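Local structure of MOSUB1, transcription cofactor (Magnaporthe oryzae, 4AGH) at the interface of chains A and B. The protein binds single-stranded DNA and probably acts as a transcriptional coactivator in the nucleus. Sequence-based numbering; all coordinates share one arbitrary frame. Chains: chain A/B, MOSUB1, transcription cofactor.

Contact 1: the interface of chains A and B. Residues chain A 59-61, 66, 91; chain B 108, 111, 113.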
ATOM      1  N   ILE A  59      -0.674   0.597 -11.663  1.00 17.36           N
ATOM      2  CA  ILE A  59       0.649   1.104 -11.993  1.00 18.34           C
ATOM      3  C   ILE A  59       0.514   2.193 -13.039  1.00 18.84           C
ATOM      4  O   ILE A  59      -0.084   1.969 -14.100  1.00 16.49           O
ATOM      5  CB  ILE A  59       1.551  -0.011 -12.548  1.00 21.81           C
ATOM      6  CG1 ILE A  59       1.731  -1.110 -11.495  1.00 22.00           C
ATOM      7  CG2 ILE A  59       2.904   0.549 -12.944  1.00 18.60           C
ATOM      8  CD1 ILE A  59       2.298  -2.392 -12.065  1.00 20.77           C
ATOM      9  N   SER A  60       1.069   3.364 -12.733  1.00 16.95           N
ATOM     10  CA  SER A  60       1.061   4.496 -13.653  1.00 19.71           C
ATOM     11  C   SER A  60       2.491   4.859 -14.006  1.00 21.82           C
ATOM     12  O   SER A  60       3.434   4.455 -13.325  1.00 23.43           O
ATOM     13  CB  SER A  60       0.365   5.706 -13.011  1.00 23.23           C
ATOM     14  OG  SER A  60       1.136   6.238 -11.934  1.00 22.68           O
ATOM     15  N   GLN A  61       2.667   5.617 -15.083  1.00 19.31           N
ATOM     16  CA  GLN A  61       3.996   6.006 -15.468  1.00 21.13           C
ATOM     17  C   GLN A  61       4.017   7.500 -15.720  1.00 35.47           C
ATOM     18  O   GLN A  61       3.157   8.039 -16.426  1.00 36.09           O
ATOM     19  CB  GLN A  61       4.417   5.234 -16.720  1.00 27.92           C
ATOM     20  CG  GLN A  61       5.882   5.330 -17.059  1.00 34.45           C
ATOM     21  CD  GLN A  61       6.252   4.432 -18.221  1.00 36.47           C
ATOM     22  OE1 GLN A  61       6.157   4.831 -19.380  1.00 36.93           O
ATOM     23  NE2 GLN A  61       6.665   3.205 -17.915  1.00 28.60           N
ATOM     24  N   ASP A  66       7.885   4.582 -12.986  1.00 22.21           N
ATOM     25  CA  ASP A  66       6.677   3.845 -12.647  1.00 18.20           C
ATOM     26  C   ASP A  66       6.289   4.037 -11.185  1.00 18.89           C
ATOM     27  O   ASP A  66       7.154   4.165 -10.319  1.00 21.94           O
ATOM     28  CB  ASP A  66       6.869   2.354 -12.932  1.00 19.29           C
ATOM     29  CG  ASP A  66       7.071   2.071 -14.408  1.00 24.69           C
ATOM     30  OD1 ASP A  66       6.119   2.292 -15.178  1.00 27.73           O
ATOM     31  OD2 ASP A  66       8.180   1.646 -14.795  1.00 24.74           O
ATOM     32  N   VAL A  91       8.996   2.658  -7.088  1.00 17.92           N
ATOM     33  CA  VAL A  91       9.336   1.252  -7.162  1.00 20.09           C
ATOM     34  C   VAL A  91      10.183   0.853  -5.960  1.00 20.24           C
ATOM     35  O   VAL A  91       9.981  -0.214  -5.389  1.00 21.16           O
ATOM     36  CB  VAL A  91      10.041   0.933  -8.487  1.00 23.92           C
ATOM     37  CG1 VAL A  91      10.592  -0.487  -8.488  1.00 25.27           C
ATOM     38  CG2 VAL A  91       9.057   1.144  -9.641  1.00 24.05           C
TER
ATOM     39  N   LEU B 108       5.758  -4.999 -13.322  1.00 19.15           N
ATOM     40  CA  LEU B 108       6.952  -4.183 -13.057  1.00 17.01           C
ATOM     41  C   LEU B 108       8.215  -4.768 -13.717  1.00 17.83           C
ATOM     42  O   LEU B 108       9.057  -4.021 -14.218  1.00 19.34           O
ATOM     43  CB  LEU B 108       7.158  -3.984 -11.548  1.00 16.16           C
ATOM     44  CG  LEU B 108       6.108  -3.101 -10.856  1.00 16.60           C
ATOM     45  CD1 LEU B 108       6.277  -3.158  -9.330  1.00 18.92           C
ATOM     46  CD2 LEU B 108       6.231  -1.656 -11.342  1.00 18.54           C
ATOM     47  N   ARG B 111       8.280  -3.850 -17.202  1.00 22.15           N
ATOM     48  CA  ARG B 111       8.698  -2.456 -17.330  1.00 19.91           C
ATOM     49  C   ARG B 111      10.172  -2.222 -17.009  1.00 23.12           C
ATOM     50  O   ARG B 111      10.648  -1.081 -17.015  1.00 30.48           O
ATOM     51  CB  ARG B 111       7.818  -1.560 -16.453  1.00 20.58           C
ATOM     52  CG  ARG B 111       6.370  -1.614 -16.886  1.00 20.44           C
ATOM     53  CD  ARG B 111       5.460  -0.861 -15.939  1.00 21.69           C
ATOM     54  NE  ARG B 111       4.076  -0.981 -16.368  1.00 24.15           N
ATOM     55  CZ  ARG B 111       3.274   0.050 -16.601  1.00 23.51           C
ATOM     56  NH1 ARG B 111       3.715   1.288 -16.415  1.00 22.28           N
ATOM     57  NH2 ARG B 111       2.029  -0.164 -16.996  1.00 21.69           N
ATOM     58  N   HIS B 113      11.962  -3.444 -14.141  1.00 25.76           N
ATOM     59  CA  HIS B 113      12.375  -3.427 -12.739  1.00 27.07           C
ATOM     60  C   HIS B 113      12.693  -4.808 -12.194  1.00 30.11           C
ATOM     61  O   HIS B 113      11.941  -5.760 -12.398  1.00 34.61           O
ATOM     62  CB  HIS B 113      11.314  -2.735 -11.878  1.00 25.88           C
ATOM     63  CG  HIS B 113      11.039  -1.337 -12.310  1.00 27.19           C
ATOM     64  ND1 HIS B 113       9.923  -0.981 -13.032  1.00 27.11           N
ATOM     65  CD2 HIS B 113      11.775  -0.201 -12.176  1.00 29.76           C
ATOM     66  CE1 HIS B 113       9.965   0.311 -13.307  1.00 26.37           C
ATOM     67  NE2 HIS B 113      11.081   0.803 -12.792  1.00 31.47           N
TER
HETATM   68  O   HOH W   1       1.150   2.544 -16.574  1.00 23.20           O
HETATM   69  O   HOH W   2      10.550   3.814 -12.448  1.00 33.60           O
HETATM   70  O   HOH W   3       9.530   1.550 -17.035  1.00 39.00           O
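B:Arg111 and B:His113, from the loop that follows helix 91-110 of chain B, converge on the carboxylate of A:Asp66 in strand 65-76. The extended chain of B:Arg111 brings NH1 within 2.9 Å of A:Asp66 OD1, a fairly straight hydrogen bond (158° at H) that is also a salt bridge. Arginine suits the place by its reach and flat, multi-donor end; short aspartate offers two oxygens to different partners. The carboxylate oxygen lies at the edge of the guanidinium, in its plane, but NH1 meets it on the anti side and tilted from the carboxylate plane, the two planes being 76° apart. A:Gln61 NE2 grips the same oxygen on the syn side, at 2.9 Å from A:Asp66 OD1 and from the opposite face, so two donors fix the carboxylate's rotation. The A:Gln61 chain, CG anti to the backbone N (chi1 -168°) and extended beyond, carries this supporting amide to the acid.

The tight part is where methyl groups cover flat polar groups. A:Ile59 CG2 lies against one guanidinium face, toward its rim, 3.7 Å from B:Arg111 CZ, while A:Val91 sets CG2 over the centre of the B:His113 imidazole, 3.8 Å from NE2, as a CH-pi contact. A:Asp66 OD2 lies in plane at the CE1 edge of that ring, though its closeness is doubtful. More loosely, A:Ile59 CD1 meets B:Leu108 CG at 4.1 Å.

The looser side is watered. Water 1 joins A:Ile59 O to both terminal nitrogens of B:Arg111, water 3, 2.9 Å from B:Arg111 O, also reaches A:Asp66 OD2, and water 2 spans A:Asp66 N and B:His113 NE2. The ion pair ties one subunit's post-helix loop to the other's sheet, and so probably supports the two-fold dimer.

Contact 2: the interface of chains A and B. Residues chain A 91, 94-95, 98; chain B 101, 105, 108, 115.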
ATOM      1  N   VAL A  91       8.996   2.658  -7.088  1.00 17.92           N
ATOM      2  CA  VAL A  91       9.336   1.252  -7.162  1.00 20.09           C
ATOM      3  C   VAL A  91      10.183   0.853  -5.960  1.00 20.24           C
ATOM      4  O   VAL A  91       9.981  -0.214  -5.389  1.00 21.16           O
ATOM      5  CB  VAL A  91      10.041   0.933  -8.487  1.00 23.92           C
ATOM      6  CG1 VAL A  91      10.592  -0.487  -8.488  1.00 25.27           C
ATOM      7  CG2 VAL A  91       9.057   1.144  -9.641  1.00 24.05           C
ATOM      8  N   TYR A  94       8.026   0.476  -3.023  1.00 18.39           N
ATOM      9  CA  TYR A  94       7.242  -0.743  -3.171  1.00 17.53           C
ATOM     10  C   TYR A  94       8.089  -1.980  -2.847  1.00 18.77           C
ATOM     11  O   TYR A  94       7.630  -2.874  -2.124  1.00 19.71           O
ATOM     12  CB  TYR A  94       6.649  -0.839  -4.576  1.00 17.67           C
ATOM     13  CG  TYR A  94       5.969  -2.152  -4.878  1.00 18.25           C
ATOM     14  CD1 TYR A  94       4.713  -2.444  -4.358  1.00 19.16           C
ATOM     15  CD2 TYR A  94       6.573  -3.090  -5.700  1.00 17.83           C
ATOM     16  CE1 TYR A  94       4.088  -3.640  -4.635  1.00 17.51           C
ATOM     17  CE2 TYR A  94       5.951  -4.293  -5.991  1.00 19.42           C
ATOM     18  CZ  TYR A  94       4.710  -4.563  -5.458  1.00 18.82           C
ATOM     19  OH  TYR A  94       4.093  -5.757  -5.744  1.00 21.83           O
ATOM     20  N   THR A  95       9.323  -2.026  -3.343  1.00 19.57           N
ATOM     21  CA  THR A  95      10.185  -3.171  -3.035  1.00 21.18           C
ATOM     22  C   THR A  95      10.562  -3.235  -1.545  1.00 25.24           C
ATOM     23  O   THR A  95      10.697  -4.322  -0.980  1.00 22.22           O
ATOM     24  CB  THR A  95      11.434  -3.232  -3.940  1.00 28.77           C
ATOM     25  OG1 THR A  95      12.254  -2.075  -3.730  1.00 31.22           O
ATOM     26  CG2 THR A  95      11.009  -3.288  -5.407  1.00 24.95           C
ATOM     27  N   LEU A  98       7.678  -4.783   0.011  1.00 17.56           N
ATOM     28  CA  LEU A  98       7.730  -6.235  -0.177  1.00 17.90           C
ATOM     29  C   LEU A  98       8.635  -6.912   0.853  1.00 22.75           C
ATOM     30  O   LEU A  98       8.342  -8.011   1.328  1.00 22.13           O
ATOM     31  CB  LEU A  98       8.228  -6.581  -1.588  1.00 20.04           C
ATOM     32  CG  LEU A  98       7.306  -6.191  -2.745  1.00 22.35           C
ATOM     33  CD1 LEU A  98       7.885  -6.704  -4.072  1.00 26.00           C
ATOM     34  CD2 LEU A  98       5.909  -6.753  -2.518  1.00 22.61           C
TER
ATOM     35  N   ILE B 101      -0.006  -9.237  -5.755  1.00 20.15           N
ATOM     36  CA  ILE B 101       1.419  -8.923  -5.837  1.00 18.34           C
ATOM     37  C   ILE B 101       2.189  -9.691  -6.940  1.00 20.66           C
ATOM     38  O   ILE B 101       2.995  -9.103  -7.651  1.00 21.67           O
ATOM     39  CB  ILE B 101       2.100  -9.050  -4.458  1.00 21.45           C
ATOM     40  CG1 ILE B 101       1.786  -7.808  -3.609  1.00 23.57           C
ATOM     41  CG2 ILE B 101       3.597  -9.217  -4.607  1.00 23.69           C
ATOM     42  CD1 ILE B 101       2.315  -7.897  -2.186  1.00 26.56           C
ATOM     43  N   ASN B 105       4.079  -7.555  -9.634  1.00 21.72           N
ATOM     44  CA  ASN B 105       5.508  -7.784  -9.834  1.00 20.96           C
ATOM     45  C   ASN B 105       5.830  -8.110 -11.291  1.00 19.46           C
ATOM     46  O   ASN B 105       6.820  -7.618 -11.829  1.00 20.39           O
ATOM     47  CB  ASN B 105       6.041  -8.907  -8.931  1.00 19.99           C
ATOM     48  CG  ASN B 105       6.062  -8.525  -7.465  1.00 21.09           C
ATOM     49  OD1 ASN B 105       5.792  -7.378  -7.104  1.00 21.20           O
ATOM     50  ND2 ASN B 105       6.389  -9.489  -6.610  1.00 26.19           N
ATOM     51  N   LEU B 108       5.758  -4.999 -13.322  1.00 19.15           N
ATOM     52  CA  LEU B 108       6.952  -4.183 -13.057  1.00 17.01           C
ATOM     53  C   LEU B 108       8.215  -4.768 -13.717  1.00 17.83           C
ATOM     54  O   LEU B 108       9.057  -4.021 -14.218  1.00 19.34           O
ATOM     55  CB  LEU B 108       7.158  -3.984 -11.548  1.00 16.16           C
ATOM     56  CG  LEU B 108       6.108  -3.101 -10.856  1.00 16.60           C
ATOM     57  CD1 LEU B 108       6.277  -3.158  -9.330  1.00 18.92           C
ATOM     58  CD2 LEU B 108       6.231  -1.656 -11.342  1.00 18.54           C
ATOM     59  N   ILE B 115      12.523  -7.299  -9.500  1.00 40.11           N
ATOM     60  CA  ILE B 115      11.680  -7.562  -8.335  1.00 37.76           C
ATOM     61  C   ILE B 115      11.866  -9.007  -7.875  1.00 54.97           C
ATOM     62  O   ILE B 115      11.839  -9.932  -8.686  1.00 42.86           O
ATOM     63  CB  ILE B 115      10.181  -7.363  -8.658  1.00 36.25           C
ATOM     64  CG1 ILE B 115       9.930  -6.042  -9.397  1.00 40.97           C
ATOM     65  CG2 ILE B 115       9.347  -7.477  -7.390  1.00 43.57           C
ATOM     66  CD1 ILE B 115       9.980  -4.811  -8.525  1.00 42.10           C
TER
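Helix 91-110 of chain A meets helix 91-110 of chain B, and the loop after the chain B helix, carrying B:Ile115, lies against the chain A helix as well. At the polar centre the phenol of A:Tyr94 donates from OH to the side-chain carbonyl of B:Asn105, 2.7 Å from OD1. The oxygen lies at the edge of the ring, in its plane, whereas the ring and amide planes stand 76° apart. The hydroxyl is tilted 30° from the carbonyl plane. With chi1 at 173°, the A:Tyr94 ring swings away from its own backbone N and reaches toward the partner helix.

Hydrocarbon surrounds this bond. B:Leu108 CD1 sits off the ring plane near the CD2-CE2 edge, 3.5 Å from A:Tyr94 CE2, while A:Leu98 of the same helix as the tyrosine sets CG above the opposite face, offset toward the rim. Beyond it, A:Leu98 CD2 slides alongside B:Ile101 CD1 in the opposite direction, at 3.8 Å. The other branch, A:Leu98 CD1, crosses B:Ile115 at about a right angle, 3.7 Å from its CG2. A:Thr95 offers its methyl to this loop, CG2 being 3.6 Å from B:Ile115 CD1. Forked leucine suits position A:Leu98 because its two arms serve different neighbours, while the phenol and the amide satisfy each other within this hydrocarbon setting. The patch sits where the C-terminal helices of the PC4-like fold pack across the two-fold interface.

The C-alpha centres of contact 1 and contact 2 lie about 9 Å apart, and the two patches share A:Val91 and B:Leu108. A:Val91, the first residue of its helix, and B:Leu108, near the end of the partner helix, thus join a polar, water-bridged margin in contact 1 to a largely apolar helix-helix seam in contact 2. The post-helix loop of chain B serves both. Since the interface is two-fold symmetric, each patch recurs with the chains exchanged, so the helices and the sheet are tied together twice over. This fits the dimeric arrangement of the PC4 family.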